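Local coordinates for mycobacterial cidal antitoxin MbcA (Mycobacterium tuberculosis, PDB 6FKG), which neutralises its cognate toxin MbcT, an NAD+ phosphorylase, by blocking access to the toxin's active site, at residues 83-88 with 103-108; 58-63 with 97-102. All blocks are in the same frame, centred on the assembly; numbering follows the deposited sequence.

Contact 1 (83-88 with 103-108)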
loop_
_atom_site.group_PDB
_atom_site.type_symbol
_atom_site.label_atom_id
_atom_site.label_comp_id
_atom_site.label_asym_id
_atom_site.label_seq_id
_atom_site.Cartn_x
_atom_site.Cartn_y
_atom_site.Cartn_z
ATOM N N ARG C 83 24.988 -15.543 9.144
ATOM C CA ARG C 83 24.760 -15.932 7.748
ATOM C C ARG C 83 23.420 -16.665 7.545
ATOM O O ARG C 83 22.896 -16.700 6.431
ATOM C CB ARG C 83 25.919 -16.796 7.220
ATOM C CG ARG C 83 26.057 -18.184 7.843
ATOM C CD ARG C 83 26.953 -19.066 6.948
ATOM N NE ARG C 83 27.208 -20.386 7.517
ATOM C CZ ARG C 83 26.480 -21.476 7.261
ATOM N NH1 ARG C 83 25.431 -21.424 6.445
ATOM N NH2 ARG C 83 26.800 -22.630 7.829
ATOM N N LEU C 84 22.862 -17.233 8.613
ATOM C CA LEU C 84 21.568 -17.910 8.506
ATOM C C LEU C 84 20.412 -16.909 8.458
ATOM O O LEU C 84 19.275 -17.261 8.107
ATOM C CB LEU C 84 21.379 -18.888 9.672
ATOM C CG LEU C 84 22.486 -19.942 9.759
ATOM C CD1 LEU C 84 22.262 -20.899 10.935
ATOM C CD2 LEU C 84 22.581 -20.700 8.449
ATOM N N LEU C 85 20.706 -15.658 8.808
ATOM C CA LEU C 85 19.715 -14.589 8.756
ATOM C C LEU C 85 20.116 -13.544 7.719
ATOM O O LEU C 85 19.937 -12.349 7.933
ATOM C CB LEU C 85 19.556 -13.937 10.140
ATOM C CG LEU C 85 19.182 -14.845 11.314
ATOM C CD1 LEU C 85 19.242 -14.044 12.600
ATOM C CD2 LEU C 85 17.779 -15.469 11.143
ATOM N N GLU C 86 20.666 -14.004 6.595
ATOM C CA GLU C 86 21.122 -13.113 5.525
ATOM C C GLU C 86 22.115 -12.066 6.056
ATOM O O GLU C 86 22.085 -10.894 5.673
ATOM C CB GLU C 86 19.921 -12.439 4.845
ATOM C CG GLU C 86 18.921 -13.425 4.213
ATOM C CD GLU C 86 18.058 -14.153 5.242
ATOM O OE1 GLU C 86 17.521 -13.482 6.148
ATOM O OE2 GLU C 86 17.925 -15.395 5.156
ATOM N N HIS C 87 22.992 -12.514 6.949
ATOM C CA HIS C 87 24.083 -11.697 7.475
ATOM C C HIS C 87 23.570 -10.517 8.285
ATOM O O HIS C 87 24.201 -9.470 8.322
ATOM C CB HIS C 87 24.993 -11.214 6.334
ATOM C CG HIS C 87 25.491 -12.322 5.460
ATOM N ND1 HIS C 87 26.450 -13.221 5.872
ATOM C CD2 HIS C 87 25.143 -12.692 4.203
ATOM C CE1 HIS C 87 26.683 -14.089 4.903
ATOM N NE2 HIS C 87 25.905 -13.787 3.878
ATOM N N ARG C 88 22.418 -10.692 8.931
ATOM C CA ARG C 88 21.883 -9.681 9.833
ATOM C C ARG C 88 22.081 -10.116 11.284
ATOM O O ARG C 88 22.264 -11.294 11.564
ATOM C CB ARG C 88 20.395 -9.430 9.540
ATOM C CG ARG C 88 20.138 -8.782 8.182
ATOM C CD ARG C 88 18.639 -8.678 7.895
ATOM N NE ARG C 88 18.040 -10.004 7.765
ATOM C CZ ARG C 88 16.748 -10.269 7.946
ATOM N NH1 ARG C 88 15.903 -9.296 8.271
ATOM N NH2 ARG C 88 16.301 -11.513 7.805
ATOM N N LEU C 103 13.319 -16.689 16.833
ATOM C CA LEU C 103 12.858 -17.853 17.591
ATOM C C LEU C 103 12.892 -19.128 16.748
ATOM O O LEU C 103 13.214 -20.214 17.259
ATOM C CB LEU C 103 11.433 -17.635 18.119
ATOM C CG LEU C 103 11.282 -16.536 19.182
ATOM C CD1 LEU C 103 9.813 -16.424 19.635
ATOM C CD2 LEU C 103 12.208 -16.808 20.375
ATOM N N ALA C 104 12.546 -19.003 15.469
ATOM C CA ALA C 104 12.565 -20.160 14.579
ATOM C C ALA C 104 14.005 -20.658 14.394
ATOM O O ALA C 104 14.263 -21.875 14.458
ATOM C CB ALA C 104 11.909 -19.822 13.220
ATOM N N LEU C 105 14.949 -19.735 14.194
ATOM C CA LEU C 105 16.362 -20.137 14.109
ATOM C C LEU C 105 16.823 -20.843 15.409
ATOM O O LEU C 105 17.478 -21.877 15.359
ATOM C CB LEU C 105 17.265 -18.929 13.803
ATOM C CG LEU C 105 18.781 -19.195 13.872
ATOM C CD1 LEU C 105 19.175 -20.370 12.995
ATOM C CD2 LEU C 105 19.584 -17.956 13.479
ATOM N N ILE C 106 16.454 -20.310 16.570
ATOM C CA ILE C 106 16.828 -20.937 17.844
ATOM C C ILE C 106 16.258 -22.355 17.951
ATOM O O ILE C 106 16.935 -23.292 18.394
ATOM C CB ILE C 106 16.380 -20.051 19.028
ATOM C CG1 ILE C 106 17.239 -18.780 19.047
ATOM C CG2 ILE C 106 16.449 -20.801 20.361
ATOM C CD1 ILE C 106 16.657 -17.643 19.921
ATOM N N ASP C 107 15.026 -22.538 17.499
ATOM C CA ASP C 107 14.435 -23.878 17.477
ATOM C C ASP C 107 15.207 -24.838 16.568
ATOM O O ASP C 107 15.418 -25.999 16.921
ATOM C CB ASP C 107 12.978 -23.803 17.020
ATOM C CG ASP C 107 12.024 -23.697 18.172
ATOM O OD1 ASP C 107 12.302 -24.316 19.220
ATOM O OD2 ASP C 107 10.991 -23.011 18.025
ATOM N N ALA C 108 15.641 -24.348 15.409
ATOM C CA ALA C 108 16.455 -25.156 14.504
ATOM C C ALA C 108 17.796 -25.510 15.155
ATOM O O ALA C 108 18.260 -26.635 15.046
ATOM C CB ALA C 108 16.669 -24.431 13.150
#
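L84, L85 and L105 make a small apolar contact by which the loop between helices 71-78 and 90-95 is laid against helix 99-110. It is a worked example of one residue of a helix serving two consecutive residues of a loop, and 134 Å² of surface is buried in all. L105 does this by forking. Its CG lies anti to the backbone N (chi1 172°), which carries the branch point out from the helix toward the loop, and each methyl then takes a different neighbour. CD1 meets CD1 of L84 at 3.7 Å, the two side chains crossing at about a right angle. CD2 packs on the branch point of L85, 3.8 Å from its CG, and touches both L85 methyls as well. No hydrogen bond crosses between the segments.

Polar bonds among L85, E86 and R88 tie the loop to itself. The carbonyl O of L85 accepts two N-H groups of R88, the backbone N at 3.1 Å and the side-chain NE at 3.0 Å, which arrive from opposite faces of the carbonyl plane. The same guanidinium reaches E86 through NH2, 2.8 Å from OE1, in a salt bridge in which the nitrogen meets the oxygen nearly along its C-O axis. E86 and R88 are thus paired within the loop, while L85 also packs on P90 and L93 of helix 90-95.

On the toxin side, L84 packs on W125 and L105 on F44 of an adjoining MbcT chain, and D107 forms salt bridges with R33 and R43 of that chain. This is loop-on-helix hydrophobic packing within the C-terminal toxin-binding domain of the MbcA/ParS/Xre family, at the antitoxin-toxin interface.

Contact 2 (58-63 with 97-102); sequences LAYVAD and GEYQRV
Y99 holds its CG between its backbone N and carbonyl carbon (chi1 79°), whereas Y60 has CG beside the backbone N and anti to the carbonyl carbon (chi1 -67°); these torsions swing each ring in between helix 52-65 and the first turn of helix 99-110, where the two meet. CE2 of Y99 lies 3.8 Å from CD2 of Y60, at the edge of the Y60 ring and near its plane. The meeting involves ring carbons: OH of Y60 and OH of Y99 point roughly the same way, 6.2 Å apart, and do not bond to each other.

Deeper in the interface the partners are valines. V61 and V102 cross at about a right angle, CG1 against CG1 at 3.8 Å, and CG2 of V61 also approaches CB of Y99 at 4.2 Å. The backbones are closest at this level, V61 CA and Y99 CA being 7.1 Å apart.

Q100 attends Y99 twice: its CG lies over one face of the Y99 ring, toward the rim, and its NE2 hydrogen-bonds to OH of Y99 at 3.3 Å, a long and bent bond (137° at the hydrogen). The Y60 hydroxyl instead bonds to H133 of an MbcT chain, whose W136 meets the Y60 ring and whose L53 packs on both tyrosines. Apolar contact alone therefore joins these segments, which implies that both tyrosine rings serve the antitoxin's own fold and the toxin surface together, the Y60 hydroxyl adding a polar tie to MbcT.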
loop_
_atom_site.group_PDB
_atom_site.type_symbol
_atom_site.label_atom_id
_atom_site.label_comp_id
_atom_site.label_asym_id
_atom_site.label_seq_id
_atom_site.Cartn_x
_atom_site.Cartn_y
_atom_site.Cartn_z
ATOM N N LEU C 58 11.880 -9.332 23.041
ATOM C CA LEU C 58 13.288 -9.522 23.404
ATOM C C LEU C 58 13.440 -10.526 24.552
ATOM O O LEU C 58 14.348 -11.365 24.540
ATOM C CB LEU C 58 13.910 -8.185 23.784
ATOM C CG LEU C 58 15.367 -8.227 24.240
ATOM C CD1 LEU C 58 16.279 -8.853 23.163
ATOM C CD2 LEU C 58 15.832 -6.806 24.609
ATOM N N ALA C 59 12.553 -10.445 25.544
ATOM C CA ALA C 59 12.540 -11.423 26.633
ATOM C C ALA C 59 12.270 -12.841 26.111
ATOM O O ALA C 59 12.944 -13.792 26.529
ATOM C CB ALA C 59 11.501 -11.026 27.709
ATOM N N TYR C 60 11.307 -12.997 25.195
ATOM C CA TYR C 60 11.113 -14.298 24.533
ATOM C C TYR C 60 12.420 -14.838 23.971
ATOM O O TYR C 60 12.770 -16.003 24.164
ATOM C CB TYR C 60 10.133 -14.220 23.365
ATOM C CG TYR C 60 8.696 -13.910 23.725
ATOM C CD1 TYR C 60 8.212 -14.096 25.015
ATOM C CD2 TYR C 60 7.833 -13.408 22.762
ATOM C CE1 TYR C 60 6.888 -13.799 25.331
ATOM C CE2 TYR C 60 6.518 -13.108 23.064
ATOM C CZ TYR C 60 6.049 -13.300 24.346
ATOM O OH TYR C 60 4.733 -12.987 24.619
ATOM N N VAL C 61 13.104 -13.987 23.216
ATOM C CA VAL C 61 14.308 -14.408 22.518
ATOM C C VAL C 61 15.428 -14.741 23.498
ATOM O O VAL C 61 16.108 -15.761 23.347
ATOM C CB VAL C 61 14.765 -13.333 21.521
ATOM C CG1 VAL C 61 16.160 -13.622 21.046
ATOM C CG2 VAL C 61 13.803 -13.300 20.320
ATOM N N ALA C 62 15.614 -13.885 24.503
ATOM C CA ALA C 62 16.647 -14.121 25.506
ATOM C C ALA C 62 16.430 -15.455 26.225
ATOM O O ALA C 62 17.372 -16.228 26.426
ATOM C CB ALA C 62 16.672 -12.999 26.502
ATOM N N ASP C 63 15.195 -15.714 26.632
ATOM C CA ASP C 63 14.899 -16.957 27.324
ATOM C C ASP C 63 15.083 -18.162 26.405
ATOM O O ASP C 63 15.627 -19.180 26.829
ATOM C CB ASP C 63 13.484 -16.938 27.889
ATOM C CG ASP C 63 13.411 -16.270 29.248
ATOM O OD1 ASP C 63 14.474 -16.078 29.886
ATOM O OD2 ASP C 63 12.288 -15.939 29.674
ATOM N N GLY C 97 11.013 -6.040 14.524
ATOM C CA GLY C 97 9.761 -6.786 14.547
ATOM C C GLY C 97 9.822 -8.222 14.058
ATOM O O GLY C 97 8.796 -8.902 13.991
ATOM N N GLU C 98 11.015 -8.704 13.738
ATOM C CA GLU C 98 11.155 -10.055 13.191
ATOM C C GLU C 98 11.612 -11.075 14.231
ATOM O O GLU C 98 12.347 -12.014 13.903
ATOM C CB GLU C 98 12.128 -10.039 12.005
ATOM C CG GLU C 98 11.689 -9.116 10.890
ATOM C CD GLU C 98 12.758 -8.914 9.834
ATOM O OE1 GLU C 98 13.355 -9.912 9.385
ATOM O OE2 GLU C 98 13.008 -7.751 9.467
ATOM N N TYR C 99 11.170 -10.912 15.480
ATOM C CA TYR C 99 11.564 -11.846 16.532
ATOM C C TYR C 99 11.136 -13.290 16.223
ATOM O O TYR C 99 11.772 -14.233 16.678
ATOM C CB TYR C 99 10.984 -11.424 17.896
ATOM C CG TYR C 99 9.526 -11.794 18.076
ATOM C CD1 TYR C 99 8.521 -11.061 17.441
ATOM C CD2 TYR C 99 9.152 -12.883 18.858
ATOM C CE1 TYR C 99 7.208 -11.390 17.585
ATOM C CE2 TYR C 99 7.809 -13.226 19.003
ATOM C CZ TYR C 99 6.850 -12.469 18.365
ATOM O OH TYR C 99 5.514 -12.770 18.485
ATOM N N GLN C 100 10.066 -13.468 15.452
ATOM C CA GLN C 100 9.587 -14.827 15.191
ATOM C C GLN C 100 10.631 -15.608 14.403
ATOM O O GLN C 100 10.850 -16.790 14.664
ATOM C CB GLN C 100 8.245 -14.808 14.455
ATOM C CG GLN C 100 7.052 -14.590 15.372
ATOM C CD GLN C 100 6.718 -15.831 16.196
ATOM O OE1 GLN C 100 7.338 -16.887 16.037
ATOM N NE2 GLN C 100 5.727 -15.710 17.069
ATOM N N ARG C 101 11.296 -14.936 13.465
ATOM C CA ARG C 101 12.334 -15.591 12.668
ATOM C C ARG C 101 13.498 -15.997 13.551
ATOM O O ARG C 101 14.109 -17.053 13.358
ATOM C CB ARG C 101 12.835 -14.666 11.545
ATOM C CG ARG C 101 13.944 -15.287 10.669
ATOM C CD ARG C 101 13.368 -15.887 9.403
ATOM N NE ARG C 101 14.329 -16.656 8.610
ATOM C CZ ARG C 101 15.303 -16.130 7.866
ATOM N NH1 ARG C 101 15.484 -14.808 7.814
ATOM N NH2 ARG C 101 16.117 -16.932 7.182
ATOM N N VAL C 102 13.831 -15.133 14.508
ATOM C CA VAL C 102 14.901 -15.430 15.456
ATOM C C VAL C 102 14.548 -16.644 16.326
ATOM O O VAL C 102 15.375 -17.525 16.551
ATOM C CB VAL C 102 15.200 -14.210 16.357
ATOM C CG1 VAL C 102 16.318 -14.543 17.338
ATOM C CG2 VAL C 102 15.558 -12.989 15.499
#

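In the fold
Contacts 1 and 2 draw on successive turns of helix 99-110, and their centres lie 11 Å apart. Two salt bridges tie the loop of 83-88 to the start of that helix: R88 NH1 meets E98 OE1 at 2.8 Å, and E86 OE1 meets R101 NH1 at 2.9 Å. On another side of the helix, L103 CD2 packs 3.8 Å from V61 CA, bringing the two contacts together through apolar atoms as well. Helix 99-110 thus holds helix 52-65 and the loop at once. Both contacts reach MbcT, contact 1 through L84, L105 and D107 and contact 2 through Y60, Y99 and Q100, consistent with an antitoxin that obstructs the toxin's active site.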